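PDB 4FN7: enoyl-CoA hydratase/isomerase family protein from Mycobacterium tuberculosis, which probably catalyses the reversible hydration of 2-enoyl-CoA thioesters in lipid metabolism. Local coordinates for residues 13-18 and 187-192; 110-113 and 117-120. One frame throughout, in Å; residues are numbered along the deposited sequence.

Both contacts are buried and both rest on the main sheet of the crotonase fold, from opposite faces. Contact 1 sets helix 184-195 against strand 13-18; contact 2 joins the end of helix 107-112 to strand 117-120. The centre of contact 1 lies about 14 Å, that of contact 2 about 6 Å, from the centre of the chain. They meet where Ala-191 CB packs on His-117 CD2 at 3.9 Å and, on the other face, where Met-18 CE lies 4.0 Å from Leu-111 CD2. Contact 1 is mostly methyl packing, with a carboxylate beside it that Lys-10 holds. Contact 2 mixes an aliphatic arginine stem on a carbonyl oxygen with a water bridge, another subunit close by.

Contact 1 (13-18 and 187-192)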
loop_
_atom_site.group_PDB
_atom_site.type_symbol
_atom_site.label_atom_id
_atom_site.label_comp_id
_atom_site.label_asym_id
_atom_site.label_seq_id
_atom_site.Cartn_x
_atom_site.Cartn_y
_atom_site.Cartn_z
ATOM N N ILE A 13 19.616 24.705 -5.055
ATOM C CA ILE A 13 19.807 23.258 -5.024
ATOM C C ILE A 13 21.258 22.823 -5.189
ATOM O O ILE A 13 22.109 23.589 -5.644
ATOM C CB ILE A 13 18.932 22.542 -6.085
ATOM C CG1 ILE A 13 19.443 22.825 -7.501
ATOM C CG2 ILE A 13 17.472 22.941 -5.920
ATOM C CD1 ILE A 13 18.702 22.056 -8.585
ATOM N N ALA A 14 21.535 21.590 -4.784
ATOM C CA ALA A 14 22.796 20.939 -5.103
ATOM C C ALA A 14 22.490 19.770 -6.024
ATOM O O ALA A 14 21.520 19.041 -5.804
ATOM C CB ALA A 14 23.487 20.451 -3.840
ATOM N N VAL A 15 23.296 19.614 -7.070
ATOM C CA VAL A 15 23.177 18.479 -7.974
ATOM C C VAL A 15 24.367 17.560 -7.768
ATOM O O VAL A 15 25.519 17.969 -7.917
ATOM C CB VAL A 15 23.108 18.920 -9.444
ATOM C CG1 VAL A 15 22.909 17.711 -10.352
ATOM C CG2 VAL A 15 21.982 19.929 -9.631
ATOM N N ILE A 16 24.069 16.318 -7.405
ATOM C CA ILE A 16 25.068 15.302 -7.134
ATOM C C ILE A 16 24.916 14.240 -8.214
ATOM O O ILE A 16 23.859 13.623 -8.345
ATOM C CB ILE A 16 24.833 14.694 -5.733
ATOM C CG1 ILE A 16 25.013 15.770 -4.648
ATOM C CG2 ILE A 16 25.728 13.484 -5.490
ATOM C CD1 ILE A 16 24.715 15.274 -3.231
ATOM N N SER A 17 25.952 14.054 -9.022
ATOM C CA SER A 17 25.859 13.161 -10.169
ATOM C C SER A 17 26.853 12.023 -10.075
ATOM O O SER A 17 28.057 12.245 -9.905
ATOM C CB SER A 17 26.091 13.935 -11.466
ATOM O OG SER A 17 24.982 14.758 -11.760
ATOM N N MET A 18 26.335 10.802 -10.195
ATOM C CA MET A 18 27.164 9.608 -10.215
ATOM C C MET A 18 27.584 9.286 -11.639
ATOM O O MET A 18 26.740 9.150 -12.531
ATOM C CB MET A 18 26.385 8.415 -9.654
ATOM C CG MET A 18 26.022 8.523 -8.183
ATOM S SD MET A 18 25.127 7.063 -7.607
ATOM C CE MET A 18 23.560 7.278 -8.453
ATOM N N ARG A 187 13.902 18.134 -15.319
ATOM C CA ARG A 187 12.646 18.028 -14.592
ATOM C C ARG A 187 12.904 17.766 -13.105
ATOM O O ARG A 187 12.243 18.343 -12.243
ATOM C CB ARG A 187 11.754 16.948 -15.201
ATOM C CG ARG A 187 10.491 16.689 -14.425
ATOM C CD ARG A 187 9.615 17.929 -14.279
ATOM N NE ARG A 187 8.586 17.642 -13.292
ATOM C CZ ARG A 187 8.141 18.493 -12.379
ATOM N NH1 ARG A 187 8.606 19.735 -12.328
ATOM N NH2 ARG A 187 7.216 18.096 -11.517
ATOM N N ALA A 188 13.867 16.901 -12.803
ATOM C CA ALA A 188 14.259 16.667 -11.415
ATOM C C ALA A 188 14.704 17.970 -10.742
ATOM O O ALA A 188 14.332 18.239 -9.600
ATOM C CB ALA A 188 15.365 15.610 -11.328
ATOM N N GLU A 189 15.492 18.775 -11.452
ATOM C CA GLU A 189 15.961 20.040 -10.906
ATOM C C GLU A 189 14.816 21.028 -10.705
ATOM O O GLU A 189 14.771 21.735 -9.699
ATOM C CB GLU A 189 17.061 20.627 -11.794
ATOM C CG GLU A 189 18.351 19.827 -11.716
ATOM C CD GLU A 189 19.326 20.147 -12.826
ATOM O OE1 GLU A 189 18.921 20.813 -13.802
ATOM O OE2 GLU A 189 20.498 19.721 -12.722
ATOM N N GLU A 190 13.887 21.059 -11.657
ATOM C CA GLU A 190 12.704 21.908 -11.548
ATOM C C GLU A 190 11.890 21.520 -10.311
ATOM O O GLU A 190 11.468 22.377 -9.532
ATOM C CB GLU A 190 11.846 21.793 -12.811
ATOM C CG GLU A 190 10.652 22.728 -12.846
ATOM C CD GLU A 190 9.861 22.607 -14.133
ATOM O OE1 GLU A 190 9.458 21.478 -14.485
ATOM O OE2 GLU A 190 9.647 23.639 -14.804
ATOM N N ALA A 191 11.680 20.218 -10.130
ATOM C CA ALA A 191 10.919 19.723 -8.994
ATOM C C ALA A 191 11.629 20.070 -7.685
ATOM O O ALA A 191 10.993 20.519 -6.730
ATOM C CB ALA A 191 10.702 18.217 -9.111
ATOM N N ALA A 192 12.943 19.865 -7.646
ATOM C CA ALA A 192 13.731 20.209 -6.468
ATOM C C ALA A 192 13.585 21.695 -6.111
ATOM O O ALA A 192 13.399 22.038 -4.942
ATOM C CB ALA A 192 15.186 19.842 -6.676
#
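Ile-13 and Val-15 of strand 13-18 meet Glu-189 and Ala-192 of helix 184-195, which covers one face of the main sheet of the crotonase fold. The segments 13-18 and 187-192 run at 149° to each other, nearer antiparallel than crossed, with their axes 9.5 Å apart at closest approach.

The apolar part of the contact centres on Ile-13, whose two branches serve different residues. CG2, beside the backbone N, puts its methyl against that of Ala-192, with Ile-13 CG2 and Ala-192 CB 3.9 Å apart. The other branch, CG1, stands between the backbone N and the carbonyl carbon (chi1 70°) and extends to CD1, which lies across the stem of Glu-189, 3.9 Å from Glu-189 CG and equally near its CB. Ala-192 also packs on Ala-48 and Val-50 of strand 48-52 and on Val-97 of strand 96-100, so one methyl bears on three strands. On the opposite face of strand 13-18, Ile-16 packs against helix 28-44.

The polar component belongs to a charged side chain whose partner lies beside the interface. In the conformer given, one of two, Glu-189 OE2 forms a salt bridge with Lys-10 of strand 5-10, so the bond may not be constant; where it is made, it would probably draw the carboxylate to the sheet edge.

Between strand and helix no hydrogen bond forms. In this conformer the extended Glu-189 chain crosses Val-15 at about a right angle, leaving OE2 3.4 Å from the methyl Val-15 CG2.

Contact 2 (110-113 and 117-120); sequences FLLS and HRVA
The aliphatic stem of Arg-118 runs up to the backbone carbonyl of Leu-112 at the C-terminal end of helix 107-112, a junction of the crotonase core in which the helix leads through a short loop into strand 117-120. Arg-118 points from the strand toward the helix, and its methylenes do the touching: Arg-118 CD is 3.1 Å from Leu-112 O, and Arg-118 CG 3.3 Å from the same oxygen. Alongside, Leu-112 brings its branch end to the base of the arginine, with Leu-112 CD1 4.2 Å from Arg-118 CB, and the same leucine packs on Met-98 and Cys-100 of the neighbouring strand 96-100.

A bend in the arginine chain at chi3 (-64°) swings the guanidinium past the carbonyl and beside Ser-113. Their approach is oblique, Arg-118 NH1 lying 4.1 Å from Ser-113 CA, and the two polar groups do not bond directly. A water fills the step between them: it accepts from Arg-118 NH1 at 2.8 Å and donates to Ser-113 OG at 2.8 Å. Ser-113 OG is in turn hydrogen-bonded to the carbonyl of Ala-109, one turn back in the helix, which fixes the hydroxyl for its role as acceptor from the water.

The other guanidinium bonds reach beyond the junction. NE makes a salt bridge with Asp-176, NH1 bonds the carbonyl of Gly-173, and NH2 hydrogen-bonds Ser-152 OG of a neighbouring subunit in the trimeric assembly. With all three nitrogens engaged, the guanidinium is held against rotation. Arg-148 also stands close to NE, and Asp-176 probably offsets part of this local positive charge; the Leu-112 carbonyl, at the negative end of its helix dipole, should add a favourable field beside the polarised CD methylene.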
loop_
_atom_site.group_PDB
_atom_site.type_symbol
_atom_site.label_atom_id
_atom_site.label_comp_id
_atom_site.label_asym_id
_atom_site.label_seq_id
_atom_site.Cartn_x
_atom_site.Cartn_y
_atom_site.Cartn_z
ATOM N N PHE A 110 17.363 0.595 -4.368
ATOM C CA PHE A 110 17.162 0.976 -2.968
ATOM C C PHE A 110 17.528 2.447 -2.768
ATOM O O PHE A 110 16.810 3.179 -2.095
ATOM C CB PHE A 110 17.963 0.079 -2.014
ATOM C CG PHE A 110 17.781 -1.396 -2.273
ATOM C CD1 PHE A 110 16.597 -1.886 -2.804
ATOM C CD2 PHE A 110 18.808 -2.284 -2.007
ATOM C CE1 PHE A 110 16.443 -3.248 -3.067
ATOM C CE2 PHE A 110 18.664 -3.644 -2.270
ATOM C CZ PHE A 110 17.478 -4.122 -2.800
ATOM N N LEU A 111 18.637 2.874 -3.362
ATOM C CA LEU A 111 19.017 4.284 -3.318
ATOM C C LEU A 111 17.927 5.158 -3.946
ATOM O O LEU A 111 17.520 6.186 -3.383
ATOM C CB LEU A 111 20.346 4.478 -4.047
ATOM C CG LEU A 111 20.848 5.915 -4.175
ATOM C CD1 LEU A 111 21.050 6.521 -2.808
ATOM C CD2 LEU A 111 22.143 5.962 -4.968
ATOM N N LEU A 112 17.461 4.764 -5.123
ATOM C CA LEU A 112 16.416 5.508 -5.815
ATOM C C LEU A 112 15.209 5.708 -4.892
ATOM O O LEU A 112 14.600 6.781 -4.854
ATOM C CB LEU A 112 15.991 4.750 -7.077
ATOM C CG LEU A 112 14.879 5.363 -7.927
ATOM C CD1 LEU A 112 15.323 6.687 -8.509
ATOM C CD2 LEU A 112 14.468 4.395 -9.030
ATOM N N SER A 113 14.893 4.669 -4.124
ATOM C CA SER A 113 13.722 4.631 -3.258
ATOM C C SER A 113 13.864 5.507 -2.014
ATOM O O SER A 113 12.951 5.564 -1.195
ATOM C CB SER A 113 13.430 3.182 -2.839
ATOM O OG SER A 113 13.204 2.348 -3.968
ATOM N N HIS A 117 11.033 12.496 -4.191
ATOM C CA HIS A 117 10.416 12.491 -5.512
ATOM C C HIS A 117 11.407 11.856 -6.472
ATOM O O HIS A 117 12.599 12.169 -6.436
ATOM C CB HIS A 117 10.092 13.924 -5.957
ATOM C CG HIS A 117 9.313 14.001 -7.233
ATOM N ND1 HIS A 117 8.023 13.529 -7.349
ATOM C CD2 HIS A 117 9.642 14.501 -8.448
ATOM C CE1 HIS A 117 7.593 13.731 -8.582
ATOM N NE2 HIS A 117 8.557 14.316 -9.271
ATOM N N ARG A 118 10.906 10.975 -7.335
ATOM C CA ARG A 118 11.754 10.150 -8.193
ATOM C C ARG A 118 11.267 10.225 -9.633
ATOM O O ARG A 118 10.125 9.874 -9.921
ATOM C CB ARG A 118 11.715 8.701 -7.702
ATOM C CG ARG A 118 12.159 8.544 -6.251
ATOM C CD ARG A 118 11.617 7.252 -5.642
ATOM N NE ARG A 118 10.161 7.281 -5.574
ATOM C CZ ARG A 118 9.407 6.252 -5.211
ATOM N NH1 ARG A 118 9.970 5.086 -4.904
ATOM N NH2 ARG A 118 8.089 6.379 -5.172
ATOM N N VAL A 119 12.140 10.686 -10.527
ATOM C CA VAL A 119 11.788 10.898 -11.923
ATOM C C VAL A 119 12.570 9.928 -12.793
ATOM O O VAL A 119 13.778 9.794 -12.620
ATOM C CB VAL A 119 12.145 12.339 -12.372
ATOM C CG1 VAL A 119 11.656 12.591 -13.789
ATOM C CG2 VAL A 119 11.539 13.355 -11.415
ATOM N N ALA A 120 11.891 9.264 -13.729
ATOM C CA ALA A 120 12.568 8.357 -14.655
ATOM C C ALA A 120 11.952 8.459 -16.036
ATOM O O ALA A 120 10.892 9.050 -16.203
ATOM C CB ALA A 120 12.484 6.923 -14.152
HETATM O O HOH W 1 12.324 4.041 -5.979
#